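Local structure of RNA-binding protein Lsm (Halobacterium salinarum R1, 6TFL) at the interface of chains A and B. The protein binds RNA as a ring-forming Sm-like archaeal protein (SmAP) of the Lsm family and probably acts as an RNA chaperone. Residues are numbered along the deposited sequence; one frame, centred on the assembly and turned at random. Chains: chain A/B, RNA-binding protein Lsm.

Contact 1: the interface of chains A and B. Residues chain A 3, 5-7; chain B 35-37.
Neighbouring subunits of an Sm-like (Lsm) ring meet here, where the N-terminal segment of one chain and the start of its helix 7-13 lie over the end of strand 32-36 in the next, helping to join two of the seven copies in the assembly. A:Met3 and B:Tyr36 carry most of the contact. The two side chains cross at about a right angle, and A:Met3 CG sits over one face of the tyrosine ring, displaced toward its rim, 3.8 Å from the ring centroid, in a CH-pi contact. An extended thioether suits this place: with CG anti to its carbonyl carbon (chi1 -64°), A:Met3 runs beside the neighbour's backbone and brings SD to 4.0 Å from B:Asp37 CA, while CE comes near the tyrosine CE1. The aromatic ring offers a broad, polarisable surface to this flexible chain. A backbone bond probably helps set how the two segments lie: B:Tyr36 N donates to A:Met3 O at 3.3 Å, a long hydrogen bond whose donor is tilted 25° from the carbonyl plane. B:Gly35, with no side chain, lets the carbonyls of A:Met3 and A:Gly5 come close to its CA. A:Pro7, whose rigid ring fits the first turn of a helix, turns CD toward B:Tyr36 CA at 3.9 Å and lays its ring obliquely across the B:Asp37 side chain, with CG 4.0 Å from the carboxylate OD2.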
ATOM      1  N   MET A   3       7.624  16.938  17.105  1.00 39.46           N
ATOM      2  CA  MET A   3       8.097  15.629  16.666  1.00 42.97           C
ATOM      3  C   MET A   3       9.517  15.302  17.114  1.00 33.98           C
ATOM      4  O   MET A   3      10.068  14.281  16.680  1.00 37.27           O
ATOM      5  CB  MET A   3       8.000  15.477  15.143  1.00 36.33           C
ATOM      6  CG  MET A   3       6.570  15.512  14.598  1.00 42.73           C
ATOM      7  SD  MET A   3       6.496  15.534  12.782  1.00 47.00           S
ATOM      8  CE  MET A   3       4.751  15.234  12.521  1.00 53.84           C
ATOM      9  N   GLY A   5      13.379  14.689  17.574  1.00 34.62           N
ATOM     10  CA  GLY A   5      14.340  14.413  16.519  1.00 26.46           C
ATOM     11  C   GLY A   5      13.735  13.491  15.479  1.00 40.04           C
ATOM     12  O   GLY A   5      13.666  12.273  15.685  1.00 38.55           O
ATOM     13  N   ARG A   6      13.263  14.065  14.371  1.00 38.72           N
ATOM     14  CA  ARG A   6      12.539  13.295  13.377  1.00 36.72           C
ATOM     15  C   ARG A   6      13.404  12.151  12.857  1.00 36.31           C
ATOM     16  O   ARG A   6      14.624  12.283  12.768  1.00 37.77           O
ATOM     17  CB  ARG A   6      12.117  14.191  12.220  1.00 38.29           C
ATOM     18  CG  ARG A   6      11.007  15.178  12.551  1.00 39.55           C
ATOM     19  CD  ARG A   6      10.885  16.244  11.453  1.00 47.26           C
ATOM     20  NE  ARG A   6       9.773  17.166  11.683  1.00 43.98           N
ATOM     21  CZ  ARG A   6       9.860  18.265  12.423  1.00 44.19           C
ATOM     22  NH1 ARG A   6      11.010  18.586  13.005  1.00 42.95           N
ATOM     23  NH2 ARG A   6       8.795  19.037  12.595  1.00 42.65           N
ATOM     24  N   PRO A   7      12.800  11.009  12.520  1.00 35.12           N
ATOM     25  CA  PRO A   7      13.586   9.909  11.939  1.00 36.71           C
ATOM     26  C   PRO A   7      14.404  10.300  10.717  1.00 38.89           C
ATOM     27  O   PRO A   7      15.577   9.919  10.637  1.00 41.75           O
ATOM     28  CB  PRO A   7      12.511   8.863  11.601  1.00 39.95           C
ATOM     29  CG  PRO A   7      11.436   9.107  12.594  1.00 36.94           C
ATOM     30  CD  PRO A   7      11.407  10.608  12.799  1.00 36.13           C
TER
ATOM     31  N   GLY B  35      11.739  10.691  18.721  1.00 36.58           N
ATOM     32  CA  GLY B  35      11.157  11.378  17.579  1.00 35.33           C
ATOM     33  C   GLY B  35      10.142  10.511  16.870  1.00 37.34           C
ATOM     34  O   GLY B  35      10.066   9.299  17.084  1.00 37.75           O
ATOM     35  N   TYR B  36       9.364  11.160  16.007  1.00 34.04           N
ATOM     36  CA  TYR B  36       8.361  10.493  15.192  1.00 31.40           C
ATOM     37  C   TYR B  36       8.044  11.395  14.002  1.00 36.24           C
ATOM     38  O   TYR B  36       8.365  12.584  14.008  1.00 39.26           O
ATOM     39  CB  TYR B  36       7.090  10.181  16.002  1.00 35.77           C
ATOM     40  CG  TYR B  36       6.248  11.396  16.309  1.00 32.97           C
ATOM     41  CD1 TYR B  36       5.189  11.772  15.479  1.00 37.37           C
ATOM     42  CD2 TYR B  36       6.499  12.161  17.435  1.00 36.83           C
ATOM     43  CE1 TYR B  36       4.418  12.898  15.763  1.00 36.14           C
ATOM     44  CE2 TYR B  36       5.744  13.273  17.729  1.00 38.69           C
ATOM     45  CZ  TYR B  36       4.712  13.643  16.894  1.00 40.62           C
ATOM     46  OH  TYR B  36       3.986  14.761  17.204  1.00 40.75           O
ATOM     47  N   ASP B  37       7.422  10.826  12.974  1.00 31.26           N
ATOM     48  CA  ASP B  37       6.901  11.651  11.890  1.00 41.53           C
ATOM     49  C   ASP B  37       5.470  11.231  11.583  1.00 40.94           C
ATOM     50  O   ASP B  37       4.901  10.362  12.240  1.00 39.50           O
ATOM     51  CB  ASP B  37       7.796  11.595  10.637  1.00 34.34           C
ATOM     52  CG  ASP B  37       7.978  10.193  10.098  1.00 38.63           C
ATOM     53  OD1 ASP B  37       7.079   9.338  10.288  1.00 43.74           O
ATOM     54  OD2 ASP B  37       9.044   9.936   9.494  1.00 41.19           O
TER

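Contact 2: the interface of chains A and B. Residues chain A 7, 40; chain B 41-42, 51, 53.
A:Met40 reaches from its loop between B:Asn41 and B:Arg53 of the adjacent subunit, and its side chain can be followed outward atom by atom. CB comes first, at the edge of the B:Arg53 guanidinium and in its plane, 4.0 Å from NE. Beyond it, CG carries the chain onward with SD anti to CA, to where SD lies 4.0 Å from B:Arg53 CD, with CG of the same arginine hardly farther. The two long chains thus slide past each other in opposite directions, methionine sulfur against arginine methylenes. A bend at chi3 (-90°) then turns the methyl CE away from that line and toward the amide of B:Asn41, 3.5 Å from CG and 3.3 Å from ND2. An unbranched, pliable methionine suits a place where one chain must serve two unlike neighbours. Cutting the side chain back to an alanine is likely to leave the B:Arg53 methylenes and the B:Asn41 amide without the sulfur and methyl packed against them, both freer to turn.

Nearer its backbone, B:Asn41 CB lies 3.7 Å from A:Pro7 CG. The CB of that proline also meets B:Ile51 CG2 at 3.9 Å; the branched isoleucine, in strand 49-52, presents this methyl. B:Asn41 and B:Arg53 belong to the uridine pocket of this protein, so the packing joins neighbouring subunits and probably also steadies residues that recognise RNA.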
ATOM      1  N   PRO A   7      12.800  11.009  12.520  1.00 35.12           N
ATOM      2  CA  PRO A   7      13.586   9.909  11.939  1.00 36.71           C
ATOM      3  C   PRO A   7      14.404  10.300  10.717  1.00 38.89           C
ATOM      4  O   PRO A   7      15.577   9.919  10.637  1.00 41.75           O
ATOM      5  CB  PRO A   7      12.511   8.863  11.601  1.00 39.95           C
ATOM      6  CG  PRO A   7      11.436   9.107  12.594  1.00 36.94           C
ATOM      7  CD  PRO A   7      11.407  10.608  12.799  1.00 36.13           C
ATOM      8  N   MET A  40      12.379   6.655   2.802  1.00 36.98           N
ATOM      9  CA  MET A  40      13.344   5.863   3.547  1.00 45.08           C
ATOM     10  C   MET A  40      14.012   4.806   2.675  1.00 41.97           C
ATOM     11  O   MET A  40      14.488   3.791   3.198  1.00 42.66           O
ATOM     12  CB  MET A  40      12.732   5.213   4.800  1.00 37.05           C
ATOM     13  CG  MET A  40      13.601   5.355   6.034  1.00 48.41           C
ATOM     14  SD  MET A  40      12.955   4.518   7.517  1.00 54.66           S
ATOM     15  CE  MET A  40      11.961   5.836   8.209  1.00 44.02           C
TER
ATOM     16  N   ASN B  41       6.679   6.564  11.699  1.00 41.18           N
ATOM     17  CA  ASN B  41       8.071   6.216  11.960  1.00 34.14           C
ATOM     18  C   ASN B  41       8.450   6.736  13.346  1.00 40.47           C
ATOM     19  O   ASN B  41       8.080   7.851  13.726  1.00 36.88           O
ATOM     20  CB  ASN B  41       9.006   6.845  10.922  1.00 39.61           C
ATOM     21  CG  ASN B  41       8.708   6.413   9.486  1.00 41.21           C
ATOM     22  OD1 ASN B  41       8.262   5.300   9.223  1.00 39.70           O
ATOM     23  ND2 ASN B  41       9.004   7.294   8.550  1.00 38.69           N
ATOM     24  N   VAL B  42       9.194   5.942  14.108  1.00 36.26           N
ATOM     25  CA  VAL B  42       9.611   6.373  15.432  1.00 32.90           C
ATOM     26  C   VAL B  42      11.096   6.106  15.612  1.00 37.76           C
ATOM     27  O   VAL B  42      11.676   5.209  14.986  1.00 37.48           O
ATOM     28  CB  VAL B  42       8.784   5.707  16.559  1.00 35.25           C
ATOM     29  CG1 VAL B  42       7.359   6.248  16.566  1.00 29.43           C
ATOM     30  CG2 VAL B  42       8.779   4.192  16.425  1.00 37.01           C
ATOM     31  N   ILE B  51      15.709   3.345  14.718  1.00 31.40           N
ATOM     32  CA  ILE B  51      14.674   3.948  13.889  1.00 30.30           C
ATOM     33  C   ILE B  51      13.761   2.836  13.407  1.00 36.58           C
ATOM     34  O   ILE B  51      14.235   1.851  12.826  1.00 40.66           O
ATOM     35  CB  ILE B  51      15.277   4.712  12.702  1.00 33.06           C
ATOM     36  CG1 ILE B  51      16.261   5.781  13.178  1.00 38.79           C
ATOM     37  CG2 ILE B  51      14.178   5.353  11.886  1.00 37.82           C
ATOM     38  CD1 ILE B  51      17.134   6.331  12.077  1.00 32.67           C
ATOM     39  N   ARG B  53      10.443   1.870  11.043  1.00 43.41           N
ATOM     40  CA  ARG B  53       9.570   2.334   9.984  1.00 41.61           C
ATOM     41  C   ARG B  53       8.116   2.046  10.357  1.00 42.41           C
ATOM     42  O   ARG B  53       7.774   0.932  10.766  1.00 44.74           O
ATOM     43  CB  ARG B  53       9.959   1.677   8.666  1.00 48.07           C
ATOM     44  CG  ARG B  53       9.461   2.440   7.477  1.00 48.43           C
ATOM     45  CD  ARG B  53      10.133   1.995   6.210  1.00 51.57           C
ATOM     46  NE  ARG B  53       9.618   2.740   5.068  1.00 52.26           N
ATOM     47  CZ  ARG B  53       8.517   2.406   4.409  1.00 57.53           C
ATOM     48  NH1 ARG B  53       7.833   1.331   4.789  1.00 55.13           N
ATOM     49  NH2 ARG B  53       8.116   3.133   3.369  1.00 53.26           N
TER

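The C-alpha centres of contact 1 and contact 2 are about 8 Å apart, and A:Pro7, the first residue of helix 7-13, takes part in both. Chain A supplies its N-terminal segment to contact 1 and the loop residue A:Met40 to contact 2, so segments far apart in sequence grip the same neighbour. In chain B the two patches span the end of strand 32-36, the residues leading into strand 42-45, and strand 49-52 with the loop beyond. Residues of the uridine pocket thus take part in joining the subunits, and ring assembly probably helps set the shape of the RNA-binding surface.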